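Local structure of terminal oxygenase component of carbazole 1,9a-dioxygenase (Sphingomonas, 3GKQ) at residues H31-R36 against Q50-K55. The protein probably carries out, as a Rieske non-heme iron oxygenase, the dioxygenation step of carbazole breakdown, using electrons delivered through its [2Fe-2S] cluster. Sequence-based numbering, arbitrary orientation.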
loop_
_atom_site.group_PDB
_atom_site.type_symbol
_atom_site.label_atom_id
_atom_site.label_comp_id
_atom_site.label_asym_id
_atom_site.label_seq_id
_atom_site.Cartn_x
_atom_site.Cartn_y
_atom_site.Cartn_z
ATOM N N HIS A 31 -16.719 26.997 3.193
ATOM C CA HIS A 31 -16.373 27.463 4.532
ATOM C C HIS A 31 -14.899 27.868 4.542
ATOM O O HIS A 31 -14.129 27.446 3.671
ATOM C CB HIS A 31 -16.578 26.350 5.566
ATOM C CG HIS A 31 -18.014 26.046 5.867
ATOM N ND1 HIS A 31 -18.763 26.790 6.755
ATOM C CD2 HIS A 31 -18.830 25.063 5.418
ATOM C CE1 HIS A 31 -19.976 26.276 6.843
ATOM N NE2 HIS A 31 -20.044 25.226 6.042
ATOM N N TRP A 32 -14.517 28.679 5.529
ATOM C CA TRP A 32 -13.133 29.120 5.682
ATOM C C TRP A 32 -12.387 28.096 6.526
ATOM O O TRP A 32 -12.936 27.552 7.483
ATOM C CB TRP A 32 -13.045 30.476 6.398
ATOM C CG TRP A 32 -13.534 31.648 5.607
ATOM C CD1 TRP A 32 -14.782 32.198 5.637
ATOM C CD2 TRP A 32 -12.772 32.429 4.678
ATOM N NE1 TRP A 32 -14.845 33.277 4.790
ATOM C CE2 TRP A 32 -13.625 33.442 4.189
ATOM C CE3 TRP A 32 -11.451 32.371 4.215
ATOM C CZ2 TRP A 32 -13.198 34.395 3.254
ATOM C CZ3 TRP A 32 -11.024 33.319 3.284
ATOM C CH2 TRP A 32 -11.899 34.316 2.815
ATOM N N TYR A 33 -11.131 27.855 6.175
ATOM C CA TYR A 33 -10.289 26.910 6.889
ATOM C C TYR A 33 -8.874 27.463 7.007
ATOM O O TYR A 33 -8.329 27.988 6.041
ATOM C CB TYR A 33 -10.207 25.580 6.132
ATOM C CG TYR A 33 -11.485 24.770 6.106
ATOM C CD1 TYR A 33 -11.822 23.924 7.166
ATOM C CD2 TYR A 33 -12.351 24.840 5.015
ATOM C CE1 TYR A 33 -12.991 23.162 7.136
ATOM C CE2 TYR A 33 -13.519 24.088 4.973
ATOM C CZ TYR A 33 -13.832 23.251 6.036
ATOM O OH TYR A 33 -14.986 22.509 5.991
ATOM N N PRO A 34 -8.269 27.365 8.198
ATOM C CA PRO A 34 -6.901 27.859 8.380
ATOM C C PRO A 34 -5.988 26.753 7.848
ATOM O O PRO A 34 -6.260 25.574 8.069
ATOM C CB PRO A 34 -6.798 28.030 9.892
ATOM C CG PRO A 34 -7.652 26.906 10.410
ATOM C CD PRO A 34 -8.861 26.951 9.485
ATOM N N VAL A 35 -4.915 27.110 7.150
ATOM C CA VAL A 35 -4.035 26.087 6.597
ATOM C C VAL A 35 -2.576 26.182 7.013
ATOM O O VAL A 35 -1.847 25.189 6.960
ATOM C CB VAL A 35 -4.079 26.088 5.054
ATOM C CG1 VAL A 35 -5.486 25.779 4.578
ATOM C CG2 VAL A 35 -3.622 27.442 4.519
ATOM N N ARG A 36 -2.148 27.367 7.437
ATOM C CA ARG A 36 -0.756 27.548 7.820
ATOM C C ARG A 36 -0.603 28.775 8.724
ATOM O O ARG A 36 -1.481 29.643 8.769
ATOM C CB ARG A 36 0.081 27.725 6.543
ATOM C CG ARG A 36 1.469 27.108 6.566
ATOM C CD ARG A 36 1.560 25.822 5.751
ATOM N NE ARG A 36 0.867 24.714 6.393
ATOM C CZ ARG A 36 0.859 23.465 5.941
ATOM N NH1 ARG A 36 1.515 23.144 4.831
ATOM N NH2 ARG A 36 0.191 22.530 6.600
ATOM N N GLN A 50 -2.471 21.269 1.184
ATOM C CA GLN A 50 -3.597 20.492 0.688
ATOM C C GLN A 50 -4.680 20.492 1.752
ATOM O O GLN A 50 -4.411 20.196 2.914
ATOM C CB GLN A 50 -3.186 19.048 0.377
ATOM C CG GLN A 50 -4.327 18.202 -0.198
ATOM C CD GLN A 50 -3.902 16.778 -0.531
ATOM O OE1 GLN A 50 -2.829 16.553 -1.090
ATOM N NE2 GLN A 50 -4.751 15.814 -0.203
ATOM N N LEU A 51 -5.895 20.859 1.363
ATOM C CA LEU A 51 -7.010 20.854 2.299
ATOM C C LEU A 51 -8.247 20.397 1.543
ATOM O O LEU A 51 -8.455 20.772 0.384
ATOM C CB LEU A 51 -7.247 22.242 2.909
ATOM C CG LEU A 51 -7.906 23.321 2.051
ATOM C CD1 LEU A 51 -8.321 24.488 2.937
ATOM C CD2 LEU A 51 -6.951 23.776 0.964
ATOM N N LEU A 52 -9.059 19.577 2.200
ATOM C CA LEU A 52 -10.272 19.048 1.587
ATOM C C LEU A 52 -9.991 18.357 0.255
ATOM O O LEU A 52 -10.811 18.394 -0.664
ATOM C CB LEU A 52 -11.311 20.161 1.407
ATOM C CG LEU A 52 -12.056 20.551 2.689
ATOM C CD1 LEU A 52 -11.131 21.330 3.621
ATOM C CD2 LEU A 52 -13.269 21.392 2.336
ATOM N N GLY A 53 -8.822 17.726 0.163
ATOM C CA GLY A 53 -8.439 17.013 -1.043
ATOM C C GLY A 53 -7.941 17.873 -2.195
ATOM O O GLY A 53 -7.577 17.347 -3.244
ATOM N N GLU A 54 -7.919 19.188 -2.010
ATOM C CA GLU A 54 -7.472 20.096 -3.062
ATOM C C GLU A 54 -6.048 20.601 -2.823
ATOM O O GLU A 54 -5.702 21.017 -1.719
ATOM C CB GLU A 54 -8.452 21.273 -3.168
ATOM C CG GLU A 54 -9.839 20.852 -3.682
ATOM C CD GLU A 54 -10.858 21.992 -3.703
ATOM O OE1 GLU A 54 -10.462 23.163 -3.859
ATOM O OE2 GLU A 54 -12.068 21.708 -3.582
ATOM N N LYS A 55 -5.222 20.549 -3.864
ATOM C CA LYS A 55 -3.838 21.004 -3.762
ATOM C C LYS A 55 -3.743 22.484 -4.116
ATOM O O LYS A 55 -4.105 22.902 -5.217
ATOM C CB LYS A 55 -2.945 20.162 -4.674
ATOM C CG LYS A 55 -2.861 18.700 -4.235
ATOM C CD LYS A 55 -2.113 17.833 -5.238
ATOM C CE LYS A 55 -0.636 18.184 -5.301
ATOM N NZ LYS A 55 0.088 17.339 -6.299
#
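Strand 31-35 faces the turn end of a beta hairpin, residues 50-55, and the two backbones stay well apart: even the nearest CA atoms, those of V35 and L51, are 7.4 Å from each other. The hairpin closes through a type I' turn from L51 to E54, held by paired backbone bonds, L51 N to E54 O at 3.1 Å and E54 N to L51 O at 2.9 Å. L52 and G53 occupy the corners with the positive phi angles that this turn demands. The two segments meet through side chains, and all four that touch, Y33, V35, L51 and L52, are buried. L52 CD1 sits almost directly over one face of the Y33 ring, 3.9 Å from its centroid and 13° off the normal, a CH-pi contact, while L52 CD2 reaches Y33 CE2 at 3.8 Å. The contact joins two small antiparallel sheets of the Rieske [2Fe-2S] domain: strand 31-35 pairs with 135-140, whereas the hairpin joins 47-51 to 54-61, so the apolar residues bridge sheets that are separate by strand pairing. L51 CG stands between its backbone N and carbonyl carbon (chi1 75°), and from there CD1 extends to V35 CG1 at 3.5 Å and, more loosely, to Y33 CB at 3.9 Å. Strand 282-289 adjoins the same cluster, with Y33 resting on V288 and L52 on P289. The phenol's polar end is satisfied by a hydrogen bond between Y33 OH and F28 O. Were Y33 an alanine, both methyls of L52 would probably lose the ring they pack on, and the carbonyl of F28 its hydroxyl partner. At the turn's far end, E54 OE2 makes a salt bridge with R29, two residues before H31.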